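Local coordinates for carbon monoxide oxidation system transcription regulator CooA-1 (Carboxydothermus hydrogenoformans, PDB 6CPB), which senses carbon monoxide through a haem-binding domain, the part crystallised here, and as a whole probably acts as a DNA-binding transcription regulator, at residues F24-Y29 with D88-Y93. Numbering follows the deposited sequence.
Sequences FREQRY and DTTILY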
ATOM      1  N   PHE A  24      15.434   0.539  16.327  1.00 14.21           N
ATOM      2  CA  PHE A  24      15.856   0.398  14.939  1.00 12.37           C
ATOM      3  C   PHE A  24      17.378   0.434  14.854  1.00 13.00           C
ATOM      4  O   PHE A  24      18.053   1.083  15.656  1.00 16.89           O
ATOM      5  CB  PHE A  24      15.319   1.565  14.095  1.00 12.11           C
ATOM      6  CG  PHE A  24      13.818   1.590  13.900  1.00 12.13           C
ATOM      7  CD1 PHE A  24      12.956   1.902  14.945  1.00 13.73           C
ATOM      8  CD2 PHE A  24      13.281   1.362  12.643  1.00 13.34           C
ATOM      9  CE1 PHE A  24      11.588   1.959  14.730  1.00 15.58           C
ATOM     10  CE2 PHE A  24      11.916   1.431  12.428  1.00 14.43           C
ATOM     11  CZ  PHE A  24      11.070   1.724  13.472  1.00 14.60           C
ATOM     12  N   ARG A  25      17.913  -0.279  13.878  1.00 12.35           N
ATOM     13  CA  ARG A  25      19.308  -0.136  13.490  1.00 13.54           C
ATOM     14  C   ARG A  25      19.437   0.937  12.413  1.00 12.19           C
ATOM     15  O   ARG A  25      18.483   1.272  11.723  1.00 13.31           O
ATOM     16  CB  ARG A  25      19.867  -1.460  12.974  1.00 15.30           C
ATOM     17  CG  ARG A  25      20.100  -2.503  14.070  1.00 18.21           C
ATOM     18  CD  ARG A  25      20.782  -3.752  13.495  1.00 21.01           C
ATOM     19  NE  ARG A  25      21.144  -4.733  14.517  1.00 23.23           N
ATOM     20  CZ  ARG A  25      20.327  -5.673  14.989  1.00 24.14           C
ATOM     21  NH1 ARG A  25      19.082  -5.774  14.543  1.00 27.35           N
ATOM     22  NH2 ARG A  25      20.756  -6.519  15.913  1.00 26.37           N
ATOM     23  N   GLU A  26      20.635   1.478  12.278  1.00 13.44           N
ATOM     24  CA  GLU A  26      20.913   2.538  11.321  1.00 12.24           C
ATOM     25  C   GLU A  26      21.910   2.046  10.286  1.00 12.00           C
ATOM     26  O   GLU A  26      22.775   1.225  10.588  1.00 12.98           O
ATOM     27  CB  GLU A  26      21.496   3.726  12.070  1.00 15.84           C
ATOM     28  CG  GLU A  26      21.536   5.043  11.363  1.00 20.42           C
ATOM     29  CD  GLU A  26      21.643   6.190  12.371  1.00 25.43           C
ATOM     30  OE1 GLU A  26      21.953   5.916  13.548  1.00 28.08           O
ATOM     31  OE2 GLU A  26      21.409   7.350  12.003  1.00 31.81           O
ATOM     32  N   GLN A  27      21.793   2.558   9.060  1.00 10.97           N
ATOM     33  CA  GLN A  27      22.759   2.234   8.015  1.00 10.68           C
ATOM     34  C   GLN A  27      22.850   3.417   7.066  1.00 10.47           C
ATOM     35  O   GLN A  27      21.847   4.082   6.795  1.00 11.11           O
ATOM     36  CB  GLN A  27      22.346   0.952   7.289  1.00 11.87           C
ATOM     37  CG  GLN A  27      23.433   0.388   6.386  1.00 11.70           C
ATOM     38  CD  GLN A  27      23.219  -1.080   6.069  1.00 12.35           C
ATOM     39  OE1 GLN A  27      22.473  -1.785   6.754  1.00 14.59           O
ATOM     40  NE2 GLN A  27      23.892  -1.562   5.046  1.00 11.67           N
ATOM     41  N   ARG A  28      24.062   3.657   6.570  1.00 10.85           N
ATOM     42  CA  ARG A  28      24.352   4.746   5.654  1.00 11.11           C
ATOM     43  C   ARG A  28      24.678   4.211   4.265  1.00 11.13           C
ATOM     44  O   ARG A  28      25.272   3.137   4.117  1.00 11.99           O
ATOM     45  CB  ARG A  28      25.554   5.543   6.158  1.00 13.33           C
ATOM     46  CG  ARG A  28      25.288   6.322   7.417  1.00 15.55           C
ATOM     47  CD  ARG A  28      26.561   6.806   8.088  1.00 16.91           C
ATOM     48  NE  ARG A  28      27.347   7.737   7.279  1.00 19.43           N
ATOM     49  CZ  ARG A  28      27.167   9.054   7.232  1.00 22.74           C
ATOM     50  NH1 ARG A  28      26.189   9.626   7.916  1.00 23.26           N
ATOM     51  NH2 ARG A  28      27.966   9.800   6.479  1.00 24.66           N
ATOM     52  N   TYR A  29      24.306   5.002   3.259  1.00 10.96           N
ATOM     53  CA  TYR A  29      24.485   4.654   1.856  1.00 11.57           C
ATOM     54  C   TYR A  29      24.955   5.874   1.092  1.00 12.28           C
ATOM     55  O   TYR A  29      24.474   6.984   1.315  1.00 14.47           O
ATOM     56  CB  TYR A  29      23.163   4.172   1.233  1.00 11.90           C
ATOM     57  CG  TYR A  29      22.579   3.010   1.980  1.00 10.94           C
ATOM     58  CD1 TYR A  29      21.725   3.224   3.055  1.00 10.53           C
ATOM     59  CD2 TYR A  29      22.924   1.709   1.658  1.00 11.07           C
ATOM     60  CE1 TYR A  29      21.213   2.174   3.766  1.00 10.85           C
ATOM     61  CE2 TYR A  29      22.423   0.638   2.373  1.00 11.12           C
ATOM     62  CZ  TYR A  29      21.559   0.885   3.417  1.00 10.23           C
ATOM     63  OH  TYR A  29      21.023  -0.138   4.160  1.00 11.49           O
ATOM     64  N   ASP A  88      23.400  10.716  -0.767  1.00 12.81           N
ATOM     65  CA  ASP A  88      23.805  10.119   0.498  1.00 13.29           C
ATOM     66  C   ASP A  88      22.585  10.019   1.411  1.00 11.94           C
ATOM     67  O   ASP A  88      21.842  10.988   1.589  1.00 12.93           O
ATOM     68  CB  ASP A  88      24.890  10.968   1.156  1.00 15.80           C
ATOM     69  CG  ASP A  88      26.218  10.913   0.414  1.00 17.91           C
ATOM     70  OD1 ASP A  88      26.360  10.118  -0.546  1.00 20.78           O
ATOM     71  OD2 ASP A  88      27.119  11.689   0.787  1.00 23.06           O
ATOM     72  N   THR A  89      22.381   8.835   1.987  1.00 11.48           N
ATOM     73  CA  THR A  89      21.147   8.496   2.686  1.00 10.62           C
ATOM     74  C   THR A  89      21.459   7.737   3.969  1.00 10.83           C
ATOM     75  O   THR A  89      22.365   6.900   3.997  1.00 11.95           O
ATOM     76  CB  THR A  89      20.275   7.643   1.751  1.00 10.83           C
ATOM     77  OG1 THR A  89      19.811   8.444   0.669  1.00 11.62           O
ATOM     78  CG2 THR A  89      19.068   7.047   2.449  1.00 11.63           C
ATOM     79  N   THR A  90      20.694   8.025   5.019  1.00 10.50           N
ATOM     80  CA  THR A  90      20.686   7.219   6.233  1.00 10.38           C
ATOM     81  C   THR A  90      19.293   6.663   6.429  1.00 10.32           C
ATOM     82  O   THR A  90      18.309   7.389   6.297  1.00 11.26           O
ATOM     83  CB  THR A  90      21.078   8.062   7.453  1.00 11.90           C
ATOM     84  OG1 THR A  90      22.418   8.533   7.279  1.00 13.87           O
ATOM     85  CG2 THR A  90      21.014   7.256   8.742  1.00 13.65           C
ATOM     86  N   ILE A  91      19.225   5.378   6.766  1.00 10.31           N
ATOM     87  CA  ILE A  91      17.962   4.729   7.095  1.00 10.10           C
ATOM     88  C   ILE A  91      18.001   4.193   8.517  1.00 10.17           C
ATOM     89  O   ILE A  91      19.062   3.926   9.087  1.00 11.27           O
ATOM     90  CB  ILE A  91      17.576   3.593   6.137  1.00 11.23           C
ATOM     91  CG1 ILE A  91      18.434   2.348   6.386  1.00 12.19           C
ATOM     92  CG2 ILE A  91      17.623   4.073   4.691  1.00 11.63           C
ATOM     93  CD1 ILE A  91      18.096   1.169   5.483  1.00 12.88           C
ATOM     94  N   LEU A  92      16.802   4.027   9.071  1.00 10.24           N
ATOM     95  CA  LEU A  92      16.554   3.245  10.277  1.00 10.38           C
ATOM     96  C   LEU A  92      15.744   2.029   9.855  1.00 10.74           C
ATOM     97  O   LEU A  92      14.784   2.170   9.098  1.00 12.93           O
ATOM     98  CB  LEU A  92      15.753   4.066  11.296  1.00 11.46           C
ATOM     99  CG  LEU A  92      16.479   5.277  11.876  1.00 15.15           C
ATOM    100  CD1 LEU A  92      15.565   6.000  12.852  1.00 18.68           C
ATOM    101  CD2 LEU A  92      17.785   4.876  12.566  1.00 19.30           C
ATOM    102  N   TYR A  93      16.104   0.838  10.345  1.00 10.78           N
ATOM    103  CA  TYR A  93      15.365  -0.362   9.962  1.00 10.88           C
ATOM    104  C   TYR A  93      15.149  -1.300  11.141  1.00 11.34           C
ATOM    105  O   TYR A  93      15.923  -1.319  12.100  1.00 12.24           O
ATOM    106  CB  TYR A  93      16.042  -1.121   8.805  1.00 11.89           C
ATOM    107  CG  TYR A  93      17.410  -1.679   9.115  1.00 11.64           C
ATOM    108  CD1 TYR A  93      18.538  -0.910   8.934  1.00 12.92           C
ATOM    109  CD2 TYR A  93      17.575  -2.980   9.566  1.00 13.39           C
ATOM    110  CE1 TYR A  93      19.791  -1.405   9.190  1.00 14.83           C
ATOM    111  CE2 TYR A  93      18.834  -3.494   9.817  1.00 14.36           C
ATOM    112  CZ  TYR A  93      19.932  -2.691   9.639  1.00 14.71           C
ATOM    113  OH  TYR A  93      21.196  -3.167   9.886  1.00 16.94           O
TER
HETATM  114  O   HOH W   1      17.259  -3.953  12.973  1.00 22.85           O
HETATM  115  O   HOH W   2      24.082   8.878   9.484  1.00 27.56           O
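Strands 25-29 and 89-93 run antiparallel, joined by six backbone hydrogen bonds between the pairs R25-Y93, Q27-I91 and Y29-T89. The straightest, from I91 N to Q27 O (2.9 Å, 170° at the hydrogen), meets its carbonyl nearly end-on.

The aromatic packing lies on the face shared by Y93, I91 and Y29. Y93 has CG in the crowded position between its backbone N and carbonyl carbon (chi1 64°), which swings the ring across to the partner strand. There R25 CB lies over one ring face, 3.9 Å from the centroid and offset toward the rim, a CH-pi contact. OE1 of the extended Q27 side chain reaches Y93 CE1 obliquely, 3.6 Å away. I91 adopts the same crowded first torsion (chi1 74°), bringing CD1 to 3.7 Å from Y29 CE1, while its CG1 meets that ring at the edge.

Across the pair, T89, T90, I91 and L92 are buried, whereas R25, E26 and R28 make strand 25-29 the solvent side. On the L92 face, E26 stretches alongside L92, its CG resting on T90 CG2, and its OE2 forms a salt bridge with K49. R28, bent at chi3, comes nearest T90 OG1 with CG (3.6 Å); a water links its NH1 to that hydroxyl. Just before strand 25-29, F24 turns inward and its CB packs against L92 CB at 3.8 Å, the side chains crossing at about a right angle. At the R25-Y93 end, a second water joins R25 NH1, in the guanidinium plane, to Y93 O.

The pair forms an antiparallel edge of the two-sheet beta roll of this cyclic nucleotide-binding-type domain, the Y93 side chain about 12 Å from that of the haem-ligating H78. Strand 89-95 is bonded on its other side to strand 44-50, Y29, I91 and Y93 pack against strand 34-36 of the second sheet, and helix 96-105 follows directly.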